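Local coordinates for putative Lipoprotein (Shewanella oneidensis, PDB 3U24) that is of unknown function but binds zinc and calcium ions and, as a DUF885 member of the Peptidase_MA clan, may be related to metallopeptidases, at residues R273-M278 with M497-Q502; Q265-D270 with R471-T476; K284-Y289 with K299-Q304; Q491-M496 with A505-K510. One frame throughout, in Å; residues are numbered along the deposited sequence.

Contact 1: residues R273-M278 with M497-Q502; sequences RVQGEM and MDEAFQ. With CA (calcium ion), chain T.
The side-chain amide of Gln-275 and the carboxylate of Glu-499 meet with their planes 53° apart, while the ring of Phe-501 has the backbone oxygen of its near neighbour Glu-499 above one face, displaced toward the rim, and receives Met-278 obliquely. Both N-H groups of Gln-275 are used on one residue. NE2 reaches Glu-499 OE1 at 2.8 Å in a nearly straight bond (166°), and the backbone O of Glu-499 at 3.0 Å in a more bent one. Both acceptors lie close to the amide plane, which fixes the amide's rotation; OE1 itself is approached from above the carboxylate plane. Glu-499 folds back at its second torsion (chi2 -60°), carrying OE1 over to the glutamine. The same oxygen is salt-bridged to Lys-271 and Lys-299, and the two lysines would be expected to stabilise its negative charge. The contact joins the long helix 260-289 to the C-terminal end of helix 489-499 within the largely helical DUF885 fold. That end widens into a pi-type turn, and Phe-501, with positive phi, is the first residue to leave helical geometry. Its ring is turned toward Met-278, modelled as selenomethionine, in a Met-aromatic contact: CE lies 3.9 Å and SE 4.0 Å from Phe-501 CE2. Leu-470 of helix 459-485 and Ile-302 of helix 298-309 pack against both of these side chains. Facing away from the glutamine, Asp-498 binds a calcium ion through OD1 at 2.3 Å, and three waters are further ligands of this ion.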
loop_
_atom_site.group_PDB
_atom_site.type_symbol
_atom_site.label_atom_id
_atom_site.label_comp_id
_atom_site.label_asym_id
_atom_site.label_seq_id
_atom_site.Cartn_x
_atom_site.Cartn_y
_atom_site.Cartn_z
ATOM N N ARG A 273 -5.942 23.863 10.377
ATOM C CA ARG A 273 -6.797 23.580 11.534
ATOM C C ARG A 273 -6.009 22.768 12.586
ATOM O O ARG A 273 -5.994 23.116 13.772
ATOM C CB ARG A 273 -8.091 22.821 11.109
ATOM C CG ARG A 273 -8.917 22.216 12.273
ATOM C CD ARG A 273 -10.088 21.265 11.897
ATOM N NE ARG A 273 -9.660 19.962 11.337
ATOM C CZ ARG A 273 -9.191 18.922 12.030
ATOM N NH1 ARG A 273 -8.820 17.829 11.356
ATOM N NH2 ARG A 273 -9.090 18.974 13.367
ATOM N N VAL A 274 -5.331 21.712 12.132
ATOM C CA VAL A 274 -4.590 20.807 13.019
ATOM C C VAL A 274 -3.455 21.559 13.742
ATOM O O VAL A 274 -3.392 21.528 14.961
ATOM C CB VAL A 274 -4.075 19.532 12.282
ATOM C CG1 VAL A 274 -3.025 18.814 13.125
ATOM C CG2 VAL A 274 -5.240 18.581 11.923
ATOM N N GLN A 275 -2.625 22.289 12.994
ATOM C CA GLN A 275 -1.548 23.107 13.572
ATOM C C GLN A 275 -2.054 24.133 14.607
ATOM O O GLN A 275 -1.433 24.317 15.643
ATOM C CB GLN A 275 -0.728 23.818 12.482
ATOM C CG GLN A 275 0.138 22.884 11.626
ATOM C CD GLN A 275 0.829 23.582 10.459
ATOM O OE1 GLN A 275 0.426 24.651 10.042
ATOM N NE2 GLN A 275 1.861 22.969 9.927
ATOM N N GLY A 276 -3.197 24.754 14.333
ATOM C CA GLY A 276 -3.830 25.691 15.264
ATOM C C GLY A 276 -4.212 25.003 16.559
ATOM O O GLY A 276 -3.967 25.556 17.629
ATOM N N GLU A 277 -4.807 23.803 16.477
ATOM C CA GLU A 277 -5.127 23.057 17.692
ATOM C C GLU A 277 -3.870 22.649 18.466
ATOM O O GLU A 277 -3.833 22.759 19.701
ATOM C CB GLU A 277 -5.965 21.829 17.391
ATOM C CG GLU A 277 -7.347 22.217 16.867
ATOM C CD GLU A 277 -8.090 23.140 17.811
ATOM O OE1 GLU A 277 -8.355 22.702 18.945
ATOM O OE2 GLU A 277 -8.363 24.311 17.435
HETATM N N MSE A 278 -2.848 22.200 17.747
HETATM C CA MSE A 278 -1.572 21.895 18.375
HETATM C C MSE A 278 -0.947 23.104 19.096
HETATM O O MSE A 278 -0.346 22.925 20.164
HETATM C CB MSE A 278 -0.576 21.357 17.355
HETATM C CG MSE A 278 -0.939 19.997 16.825
HETATM SE SE MSE A 278 0.210 19.510 15.341
HETATM C CE MSE A 278 1.627 18.620 16.413
HETATM N N MSE A 497 9.381 18.480 7.393
HETATM C CA MSE A 497 10.076 18.732 8.668
HETATM C C MSE A 497 9.459 19.893 9.432
HETATM O O MSE A 497 9.272 19.797 10.628
HETATM C CB MSE A 497 11.555 19.003 8.429
HETATM C CG MSE A 497 12.330 17.820 7.855
HETATM SE SE MSE A 497 14.317 18.126 7.862
HETATM C CE MSE A 497 14.512 18.831 9.669
ATOM N N ASP A 498 9.146 20.984 8.745
ATOM C CA ASP A 498 8.674 22.205 9.416
ATOM C C ASP A 498 7.155 22.234 9.645
ATOM O O ASP A 498 6.700 22.815 10.625
ATOM C CB ASP A 498 9.081 23.444 8.621
ATOM C CG ASP A 498 10.597 23.568 8.457
ATOM O OD1 ASP A 498 11.378 22.962 9.234
ATOM O OD2 ASP A 498 11.020 24.291 7.542
ATOM N N GLU A 499 6.385 21.630 8.742
ATOM C CA GLU A 499 4.916 21.632 8.845
ATOM C C GLU A 499 4.422 20.369 9.538
ATOM O O GLU A 499 3.505 20.454 10.320
ATOM C CB GLU A 499 4.235 21.791 7.474
ATOM C CG GLU A 499 4.641 23.044 6.683
ATOM C CD GLU A 499 4.332 24.361 7.400
ATOM O OE1 GLU A 499 3.239 24.502 7.986
ATOM O OE2 GLU A 499 5.186 25.273 7.388
ATOM N N ALA A 500 5.063 19.228 9.271
ATOM C CA ALA A 500 4.686 17.926 9.833
ATOM C C ALA A 500 5.617 17.420 10.919
ATOM O O ALA A 500 5.444 16.304 11.372
ATOM C CB ALA A 500 4.626 16.879 8.729
ATOM N N PHE A 501 6.633 18.205 11.286
ATOM C CA PHE A 501 7.501 17.892 12.428
ATOM C C PHE A 501 8.200 16.540 12.330
ATOM O O PHE A 501 8.441 15.889 13.337
ATOM C CB PHE A 501 6.722 18.034 13.750
ATOM C CG PHE A 501 5.906 19.288 13.803
ATOM C CD1 PHE A 501 6.529 20.526 13.826
ATOM C CD2 PHE A 501 4.529 19.244 13.749
ATOM C CE1 PHE A 501 5.785 21.698 13.837
ATOM C CE2 PHE A 501 3.782 20.407 13.745
ATOM C CZ PHE A 501 4.409 21.636 13.788
ATOM N N GLN A 502 8.552 16.143 11.111
ATOM C CA GLN A 502 9.337 14.924 10.890
ATOM C C GLN A 502 10.871 15.135 10.878
ATOM O O GLN A 502 11.383 16.247 10.691
ATOM C CB GLN A 502 8.886 14.243 9.588
ATOM C CG GLN A 502 7.552 13.543 9.769
ATOM C CD GLN A 502 6.948 13.064 8.500
ATOM O OE1 GLN A 502 7.626 12.747 7.526
ATOM N NE2 GLN A 502 5.639 12.996 8.504
HETATM CA CA CA T . 13.655 23.172 8.859
HETATM O O HOH W 1 13.276 25.232 7.502
HETATM O O HOH W 2 13.443 24.973 10.161
HETATM O O HOH W 3 14.149 22.429 6.418
#

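Contact 2: residues Q265-D270 with R471-T476; sequences QKAMVD and RVICNT
Ile-473 presses both of its branches against helix 260-289. Its CG2 methyl sits 3.2 Å from the backbone O of Ala-267, a tight approach, and 4.0 Å from Ala-267 CB; its CD1 lies 3.8 Å from Asp-270 CB. The split follows from the first torsion: CG1 stands beside the backbone N (chi1 -60°) and carries CD1 along to Asp-270, whereas CG2 is directed at Ala-267, one helical turn earlier. The small methyl of Ala-267 is gripped a second time by Thr-476, whose CG2 comes within 3.9 Å of Ala-267 CB. An alanine at Ile-473 would lack both CG2 and CD1, and is likely to open a gap beside Ala-267 and the CB of Asp-270. Alanine at the crossing point lets the backbones come close, with Ala-267 CA 5.5 Å from Ile-473 CA and the segment axes 9.0 Å apart. In the next shell, Tyr-525 of helix 523-542 packs on both Ala-267 and Thr-476, and its OH hydrogen-bonds Asp-270 OD2. That oxygen is also salt-bridged to Arg-529, and OD1 to Arg-273, so the buried carboxylate is satisfied by partners other than the isoleucine, whose CD1 packs on Asp-270 CB and not on the carboxylate. Helix 260-289 is thus tied to helix 459-485 by a close, roughly antiparallel crossing (139° between the N-to-C directions), of the kind that builds the interior of all-helical folds.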
loop_
_atom_site.group_PDB
_atom_site.type_symbol
_atom_site.label_atom_id
_atom_site.label_comp_id
_atom_site.label_asym_id
_atom_site.label_seq_id
_atom_site.Cartn_x
_atom_site.Cartn_y
_atom_site.Cartn_z
ATOM N N GLN A 265 -7.020 20.737 -1.761
ATOM C CA GLN A 265 -7.573 21.930 -1.124
ATOM C C GLN A 265 -8.077 21.617 0.289
ATOM O O GLN A 265 -7.807 22.373 1.222
ATOM C CB GLN A 265 -8.662 22.586 -1.995
ATOM C CG GLN A 265 -8.090 23.078 -3.345
ATOM C CD GLN A 265 -9.159 23.584 -4.335
ATOM O OE1 GLN A 265 -10.317 23.104 -4.358
ATOM N NE2 GLN A 265 -8.777 24.566 -5.142
ATOM N N LYS A 266 -8.742 20.480 0.468
ATOM C CA LYS A 266 -9.123 20.050 1.799
ATOM C C LYS A 266 -7.888 19.797 2.696
ATOM O O LYS A 266 -7.921 20.084 3.905
ATOM C CB LYS A 266 -9.992 18.794 1.762
ATOM C CG LYS A 266 -11.453 18.994 1.330
ATOM C CD LYS A 266 -12.113 17.608 1.152
ATOM C CE LYS A 266 -13.413 17.654 0.358
ATOM N NZ LYS A 266 -14.469 18.178 1.261
ATOM N N ALA A 267 -6.835 19.231 2.123
ATOM C CA ALA A 267 -5.624 18.894 2.911
ATOM C C ALA A 267 -4.952 20.183 3.424
ATOM O O ALA A 267 -4.530 20.265 4.580
ATOM C CB ALA A 267 -4.649 18.028 2.100
HETATM N N MSE A 268 -4.954 21.203 2.580
HETATM C CA MSE A 268 -4.386 22.530 2.957
HETATM C C MSE A 268 -5.141 23.154 4.108
HETATM O O MSE A 268 -4.526 23.681 5.012
HETATM C CB MSE A 268 -4.368 23.496 1.766
HETATM C CG MSE A 268 -3.330 23.152 0.676
HETATM SE SE MSE A 268 -1.438 23.311 1.192
HETATM C CE MSE A 268 -1.287 25.282 0.936
ATOM N N VAL A 269 -6.466 23.109 4.081
ATOM C CA VAL A 269 -7.280 23.602 5.196
ATOM C C VAL A 269 -7.078 22.743 6.471
ATOM O O VAL A 269 -6.872 23.273 7.558
ATOM C CB VAL A 269 -8.784 23.729 4.790
ATOM C CG1 VAL A 269 -9.678 23.999 6.008
ATOM C CG2 VAL A 269 -8.968 24.844 3.720
ATOM N N ASP A 270 -7.081 21.425 6.346
ATOM C CA ASP A 270 -6.896 20.593 7.526
ATOM C C ASP A 270 -5.534 20.846 8.198
ATOM O O ASP A 270 -5.442 20.879 9.416
ATOM C CB ASP A 270 -7.059 19.086 7.221
ATOM C CG ASP A 270 -8.479 18.577 7.394
ATOM O OD1 ASP A 270 -9.307 19.146 8.173
ATOM O OD2 ASP A 270 -8.770 17.553 6.735
ATOM N N ARG A 471 1.115 13.678 9.240
ATOM C CA ARG A 471 1.790 12.777 8.284
ATOM C C ARG A 471 0.876 12.501 7.071
ATOM O O ARG A 471 1.286 12.539 5.901
ATOM C CB ARG A 471 2.088 11.449 8.996
ATOM C CG ARG A 471 3.371 10.702 8.646
ATOM C CD ARG A 471 3.674 9.643 9.741
ATOM N NE ARG A 471 3.083 8.313 9.465
ATOM C CZ ARG A 471 1.835 7.892 9.768
ATOM N NH1 ARG A 471 1.467 6.649 9.425
ATOM N NH2 ARG A 471 0.934 8.669 10.394
ATOM N N VAL A 472 -0.374 12.181 7.388
ATOM C CA VAL A 472 -1.338 11.766 6.395
ATOM C C VAL A 472 -1.756 12.954 5.509
ATOM O O VAL A 472 -1.763 12.851 4.281
ATOM C CB VAL A 472 -2.523 11.090 7.123
ATOM C CG1 VAL A 472 -3.695 10.955 6.220
ATOM C CG2 VAL A 472 -2.032 9.732 7.636
ATOM N N ILE A 473 -2.009 14.085 6.143
ATOM C CA ILE A 473 -2.351 15.324 5.456
ATOM C C ILE A 473 -1.181 15.764 4.539
ATOM O O ILE A 473 -1.379 15.997 3.321
ATOM C CB ILE A 473 -2.720 16.447 6.469
ATOM C CG1 ILE A 473 -3.945 16.023 7.334
ATOM C CG2 ILE A 473 -3.009 17.750 5.749
ATOM C CD1 ILE A 473 -4.226 16.950 8.520
ATOM N N CYS A 474 0.021 15.847 5.113
ATOM C CA CYS A 474 1.172 16.282 4.352
ATOM C C CYS A 474 1.620 15.281 3.286
ATOM O O CYS A 474 2.214 15.684 2.286
ATOM C CB CYS A 474 2.325 16.720 5.261
ATOM S SG CYS A 474 1.897 18.165 6.310
ATOM N N ASN A 475 1.302 14.003 3.438
ATOM C CA ASN A 475 1.553 13.037 2.347
ATOM C C ASN A 475 0.808 13.440 1.067
ATOM O O ASN A 475 1.353 13.280 -0.030
ATOM C CB ASN A 475 1.106 11.612 2.705
ATOM C CG ASN A 475 2.127 10.843 3.543
ATOM O OD1 ASN A 475 3.283 11.240 3.720
ATOM N ND2 ASN A 475 1.695 9.685 4.024
ATOM N N THR A 476 -0.436 13.934 1.226
ATOM C CA THR A 476 -1.285 14.362 0.133
ATOM C C THR A 476 -0.769 15.648 -0.482
ATOM O O THR A 476 -0.643 15.750 -1.697
ATOM C CB THR A 476 -2.766 14.523 0.593
ATOM O OG1 THR A 476 -3.280 13.232 0.847
ATOM C CG2 THR A 476 -3.662 15.191 -0.448
#

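Contact 3: residues K284-Y289 with K299-Q304; sequences KLWPKY and KIAIRQ
With chi1 at -168°, Trp-286 holds its CG opposite the backbone N and swings the indole across to the helix of Ala-301 and Gln-304. A chi2 near -92° then presents the six-membered end of the ring, edge first. Its CZ3 comes 3.5 Å from the backbone O of Ala-301 and 4.3 Å from Ala-301 CB. The next rim carbon, CH2, has Gln-304 OE1 at 3.8 Å and Gln-304 CB at 4.1 Å. Both oxygens lie at the ring edge, near its plane, where the weakly positive aromatic hydrogens point, an electrostatically favourable placement. Gln-304, extended beyond CG, passes the indole obliquely, the amide and ring planes 38° apart. The ring's rotation is fixed from elsewhere: Trp-286 NE1 is hydrogen-bonded to the O of Thr-292, Phe-290 stacks on the indole, and Pro-295 touches both Trp-286 and Gln-304. A leucine in place of Trp-286 would probably leave the Thr-292 carbonyl without its donor, Phe-290 without its stacking partner, and a gap beside Ala-301. Helix 260-289 is kinked here: Pro-287 has no N-H to give, and Lys-288 N bonds Leu-285 O, three residues back, in place of the regular helical acceptor. The intervening loop returns along the helix, since helix 298-309 meets it in the same order: Ile-302 on Met-278, Leu-305 on Leu-285, Leu-309 on Tyr-289. Two consecutive helices thus lie side by side in the same direction, joined by a return loop, and the tryptophan bridges loop and second helix in this outlying part of the helical fold.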
loop_
_atom_site.group_PDB
_atom_site.type_symbol
_atom_site.label_atom_id
_atom_site.label_comp_id
_atom_site.label_asym_id
_atom_site.label_seq_id
_atom_site.Cartn_x
_atom_site.Cartn_y
_atom_site.Cartn_z
ATOM N N LYS A 284 -0.964 25.502 26.634
ATOM C CA LYS A 284 -1.459 25.014 27.925
ATOM C C LYS A 284 -0.441 24.088 28.605
ATOM O O LYS A 284 -0.247 24.146 29.816
ATOM C CB LYS A 284 -2.803 24.301 27.761
ATOM N N LEU A 285 0.251 23.264 27.833
ATOM C CA LEU A 285 1.160 22.282 28.427
ATOM C C LEU A 285 2.560 22.814 28.700
ATOM O O LEU A 285 3.269 22.258 29.529
ATOM C CB LEU A 285 1.276 21.071 27.516
ATOM C CG LEU A 285 0.122 20.070 27.530
ATOM C CD1 LEU A 285 0.367 19.027 26.440
ATOM C CD2 LEU A 285 0.002 19.436 28.908
ATOM N N TRP A 286 2.973 23.880 28.022
ATOM C CA TRP A 286 4.362 24.356 28.124
ATOM C C TRP A 286 4.935 24.477 29.531
ATOM O O TRP A 286 6.016 23.926 29.812
ATOM C CB TRP A 286 4.544 25.682 27.387
ATOM C CG TRP A 286 5.988 26.012 27.248
ATOM C CD1 TRP A 286 6.767 26.776 28.114
ATOM C CD2 TRP A 286 6.915 25.516 26.228
ATOM N NE1 TRP A 286 8.060 26.807 27.683
ATOM C CE2 TRP A 286 8.217 26.071 26.560
ATOM C CE3 TRP A 286 6.795 24.729 25.119
ATOM C CZ2 TRP A 286 9.327 25.831 25.791
ATOM C CZ3 TRP A 286 7.928 24.475 24.352
ATOM C CH2 TRP A 286 9.160 25.024 24.678
ATOM N N PRO A 287 4.234 25.183 30.435
ATOM C CA PRO A 287 4.851 25.322 31.746
ATOM C C PRO A 287 4.936 24.007 32.492
ATOM O O PRO A 287 5.739 23.899 33.419
ATOM C CB PRO A 287 3.939 26.319 32.493
ATOM C CG PRO A 287 2.660 26.330 31.741
ATOM C CD PRO A 287 2.969 25.936 30.325
ATOM N N LYS A 288 4.140 23.016 32.094
ATOM C CA LYS A 288 4.135 21.746 32.791
ATOM C C LYS A 288 5.426 20.954 32.517
ATOM O O LYS A 288 5.828 20.155 33.346
ATOM C CB LYS A 288 2.860 20.960 32.452
ATOM C CG LYS A 288 2.824 19.519 32.948
ATOM C CD LYS A 288 1.521 18.831 32.539
ATOM C CE LYS A 288 1.417 17.404 33.065
ATOM N NZ LYS A 288 0.134 16.773 32.649
ATOM N N TYR A 289 6.107 21.216 31.402
ATOM C CA TYR A 289 7.301 20.461 31.021
ATOM C C TYR A 289 8.599 21.261 30.874
ATOM O O TYR A 289 9.670 20.675 30.701
ATOM C CB TYR A 289 7.020 19.769 29.688
ATOM C CG TYR A 289 5.980 18.687 29.813
ATOM C CD1 TYR A 289 6.319 17.440 30.350
ATOM C CD2 TYR A 289 4.663 18.912 29.447
ATOM C CE1 TYR A 289 5.381 16.438 30.482
ATOM C CE2 TYR A 289 3.709 17.913 29.576
ATOM C CZ TYR A 289 4.071 16.682 30.095
ATOM O OH TYR A 289 3.141 15.689 30.251
ATOM N N LYS A 299 5.612 27.068 15.901
ATOM C CA LYS A 299 6.100 25.835 15.306
ATOM C C LYS A 299 7.392 25.305 15.946
ATOM O O LYS A 299 7.591 24.087 16.000
ATOM C CB LYS A 299 6.238 25.978 13.784
ATOM C CG LYS A 299 4.880 25.900 13.068
ATOM C CD LYS A 299 4.974 26.059 11.551
ATOM C CE LYS A 299 3.597 26.161 10.909
ATOM N NZ LYS A 299 3.636 26.758 9.535
ATOM N N ILE A 300 8.252 26.200 16.426
ATOM C CA ILE A 300 9.441 25.799 17.173
ATOM C C ILE A 300 8.990 25.284 18.541
ATOM O O ILE A 300 9.444 24.238 18.996
ATOM C CB ILE A 300 10.455 26.971 17.361
ATOM C CG1 ILE A 300 11.049 27.432 16.019
ATOM C CG2 ILE A 300 11.594 26.579 18.294
ATOM C CD1 ILE A 300 12.169 28.477 16.155
ATOM N N ALA A 301 8.114 26.036 19.202
ATOM C CA ALA A 301 7.498 25.596 20.455
ATOM C C ALA A 301 6.855 24.202 20.347
ATOM O O ALA A 301 7.105 23.316 21.172
ATOM C CB ALA A 301 6.453 26.606 20.886
ATOM N N ILE A 302 6.010 24.005 19.344
ATOM C CA ILE A 302 5.331 22.692 19.173
ATOM C C ILE A 302 6.362 21.573 18.981
ATOM O O ILE A 302 6.265 20.540 19.621
ATOM C CB ILE A 302 4.356 22.718 18.002
ATOM C CG1 ILE A 302 3.168 23.638 18.321
ATOM C CG2 ILE A 302 3.872 21.327 17.641
ATOM C CD1 ILE A 302 2.354 23.978 17.092
ATOM N N ARG A 303 7.373 21.821 18.153
ATOM C CA ARG A 303 8.449 20.864 17.869
ATOM C C ARG A 303 9.234 20.510 19.135
ATOM O O ARG A 303 9.579 19.357 19.348
ATOM C CB ARG A 303 9.385 21.406 16.762
ATOM C CG ARG A 303 10.579 20.507 16.384
ATOM C CD ARG A 303 10.113 19.124 15.870
ATOM N NE ARG A 303 11.213 18.198 15.516
ATOM C CZ ARG A 303 11.700 17.966 14.284
ATOM N NH1 ARG A 303 11.219 18.580 13.196
ATOM N NH2 ARG A 303 12.697 17.093 14.139
ATOM N N GLN A 304 9.440 21.484 20.008
ATOM C CA GLN A 304 10.221 21.247 21.203
ATOM C C GLN A 304 9.439 20.484 22.249
ATOM O O GLN A 304 9.977 19.590 22.901
ATOM C CB GLN A 304 10.802 22.573 21.765
ATOM C CG GLN A 304 12.024 23.052 20.973
ATOM C CD GLN A 304 12.556 24.423 21.394
ATOM O OE1 GLN A 304 12.167 24.978 22.429
ATOM N NE2 GLN A 304 13.456 24.980 20.578
#

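Contact 4: residues Q491-M496 with A505-K510; sequences QAIALM and AEAEGK
The methyl of Ala-507 is wedged between Ile-493 and Met-496, and around it the packing is close. Ala-507 CB lies 3.7 Å from Ile-493 CD1 and 3.7 Å from Met-496 CB, the two partners one helical turn apart on helix 489-499. Ile-493 reaches across by folding at its second torsion (chi2 -57°), which brings CD1 over the backbone, 3.6 Å from Ala-507 C and next to the N of Glu-508. With so small a residue at the centre, the CA atoms of Ile-493 and Ala-507 come within 5.5 Å, and the segment axes approach to 8.9 Å while running at 132° to one another. This is the meeting of two successive helices, 489-499 and 504-516, across a short turn. The contact thins out on either flank of the alanine. Toward solvent, the exposed Glu-508 offers Ile-493 CD1 its CG at 4.3 Å, and its OE2 turns to a salt bridge with Arg-504. On the inner flank Met-496, modelled as selenomethionine and bent at two torsions, crosses Lys-510 at about a right angle, with CE 3.9 Å from Lys-510 NZ. The ammonium group gains no polar partner there; its hydrogen bond goes to Asn-475 OD1 on helix 459-485, a helix that Met-496 also touches through Cys-474. Between the two segments the attraction is therefore dispersion and the burial of methyl and methylene groups, which depend on close fit, while the charged ends of Glu-508 and Lys-510 find their partners beyond the pair.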
loop_
_atom_site.group_PDB
_atom_site.type_symbol
_atom_site.label_atom_id
_atom_site.label_comp_id
_atom_site.label_asym_id
_atom_site.label_seq_id
_atom_site.Cartn_x
_atom_site.Cartn_y
_atom_site.Cartn_z
ATOM N N GLN A 491 11.653 22.395 -0.988
ATOM C CA GLN A 491 10.288 22.652 -0.489
ATOM C C GLN A 491 9.666 21.396 0.118
ATOM O O GLN A 491 9.022 21.471 1.157
ATOM C CB GLN A 491 9.388 23.201 -1.600
ATOM C CG GLN A 491 9.759 24.606 -2.037
ATOM C CD GLN A 491 9.234 24.956 -3.413
ATOM O OE1 GLN A 491 8.709 24.105 -4.132
ATOM N NE2 GLN A 491 9.383 26.225 -3.790
ATOM N N ALA A 492 9.898 20.237 -0.484
ATOM C CA ALA A 492 9.258 19.004 0.033
ATOM C C ALA A 492 9.826 18.671 1.398
ATOM O O ALA A 492 9.088 18.291 2.305
ATOM C CB ALA A 492 9.424 17.833 -0.919
ATOM N N ILE A 493 11.138 18.818 1.547
ATOM C CA ILE A 493 11.795 18.549 2.836
ATOM C C ILE A 493 11.310 19.511 3.946
ATOM O O ILE A 493 11.083 19.077 5.068
ATOM C CB ILE A 493 13.347 18.638 2.745
ATOM C CG1 ILE A 493 13.915 17.563 1.825
ATOM C CG2 ILE A 493 14.015 18.531 4.128
ATOM C CD1 ILE A 493 13.542 16.150 2.230
ATOM N N ALA A 494 11.141 20.793 3.620
ATOM C CA ALA A 494 10.686 21.814 4.574
ATOM C C ALA A 494 9.218 21.546 4.949
ATOM O O ALA A 494 8.864 21.673 6.095
ATOM C CB ALA A 494 10.900 23.253 4.011
ATOM N N LEU A 495 8.375 21.102 3.999
ATOM C CA LEU A 495 7.021 20.643 4.345
ATOM C C LEU A 495 7.049 19.524 5.414
ATOM O O LEU A 495 6.408 19.603 6.472
ATOM C CB LEU A 495 6.303 20.125 3.099
ATOM C CG LEU A 495 4.845 19.607 3.195
ATOM C CD1 LEU A 495 3.875 20.802 3.318
ATOM C CD2 LEU A 495 4.503 18.725 1.972
HETATM N N MSE A 496 7.800 18.471 5.132
HETATM C CA MSE A 496 7.744 17.316 5.985
HETATM C C MSE A 496 8.360 17.647 7.350
HETATM O O MSE A 496 7.885 17.189 8.371
HETATM C CB MSE A 496 8.416 16.090 5.339
HETATM C CG MSE A 496 7.738 15.453 4.075
HETATM SE SE MSE A 496 5.746 15.383 3.968
HETATM C CE MSE A 496 5.401 14.029 5.323
ATOM N N ALA A 505 15.664 12.058 7.873
ATOM C CA ALA A 505 15.688 10.813 7.156
ATOM C C ALA A 505 14.263 10.461 6.670
ATOM O O ALA A 505 14.087 9.979 5.553
ATOM C CB ALA A 505 16.269 9.703 8.040
ATOM N N GLU A 506 13.255 10.697 7.511
ATOM C CA GLU A 506 11.887 10.405 7.131
ATOM C C GLU A 506 11.495 11.312 5.938
ATOM O O GLU A 506 10.910 10.853 4.938
ATOM C CB GLU A 506 10.925 10.531 8.316
ATOM N N ALA A 507 11.899 12.573 5.995
ATOM C CA ALA A 507 11.546 13.519 4.957
ATOM C C ALA A 507 12.166 13.095 3.638
ATOM O O ALA A 507 11.470 13.043 2.602
ATOM C CB ALA A 507 11.962 14.917 5.336
ATOM N N GLU A 508 13.448 12.767 3.686
ATOM C CA GLU A 508 14.182 12.354 2.497
ATOM C C GLU A 508 13.549 11.096 1.891
ATOM O O GLU A 508 13.415 11.009 0.680
ATOM C CB GLU A 508 15.666 12.076 2.791
ATOM C CG GLU A 508 16.660 13.213 2.562
ATOM C CD GLU A 508 18.119 12.836 2.977
ATOM O OE1 GLU A 508 18.365 11.658 3.381
ATOM O OE2 GLU A 508 19.035 13.708 2.912
ATOM N N GLY A 509 13.226 10.119 2.720
ATOM C CA GLY A 509 12.555 8.914 2.283
ATOM C C GLY A 509 11.235 9.222 1.574
ATOM O O GLY A 509 10.909 8.620 0.541
ATOM N N LYS A 510 10.495 10.186 2.104
ATOM C CA LYS A 510 9.242 10.594 1.503
ATOM C C LYS A 510 9.413 11.274 0.154
ATOM O O LYS A 510 8.680 10.979 -0.787
ATOM C CB LYS A 510 8.474 11.493 2.446
ATOM C CG LYS A 510 7.772 10.752 3.556
ATOM C CD LYS A 510 6.512 10.046 3.061
ATOM C CE LYS A 510 5.872 9.252 4.201
ATOM N NZ LYS A 510 5.316 10.152 5.265
#

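Overall arrangement
All four contacts lie on the same side of the chain's centre, in the DUF885 region. Helix 260-289 runs through three of them, meeting helix 459-485 in contact 2, the end of helix 489-499 in contact 1 and helix 298-309 in contact 3; contact 4 pairs helices 489-499 and 504-516. Along the chain, contact 3 is nested inside the loops closed by contacts 1 and 2, whereas contact 4 interleaves with contact 1 and follows contact 2. Contact 1 touches the other three, with centres 11 to 14 Å away; contacts 2 and 3, centres 23 Å apart, do not touch. Contacts 1 and 2 thus fasten regions some 200 residues apart, while contacts 3 and 4 pair successive helices.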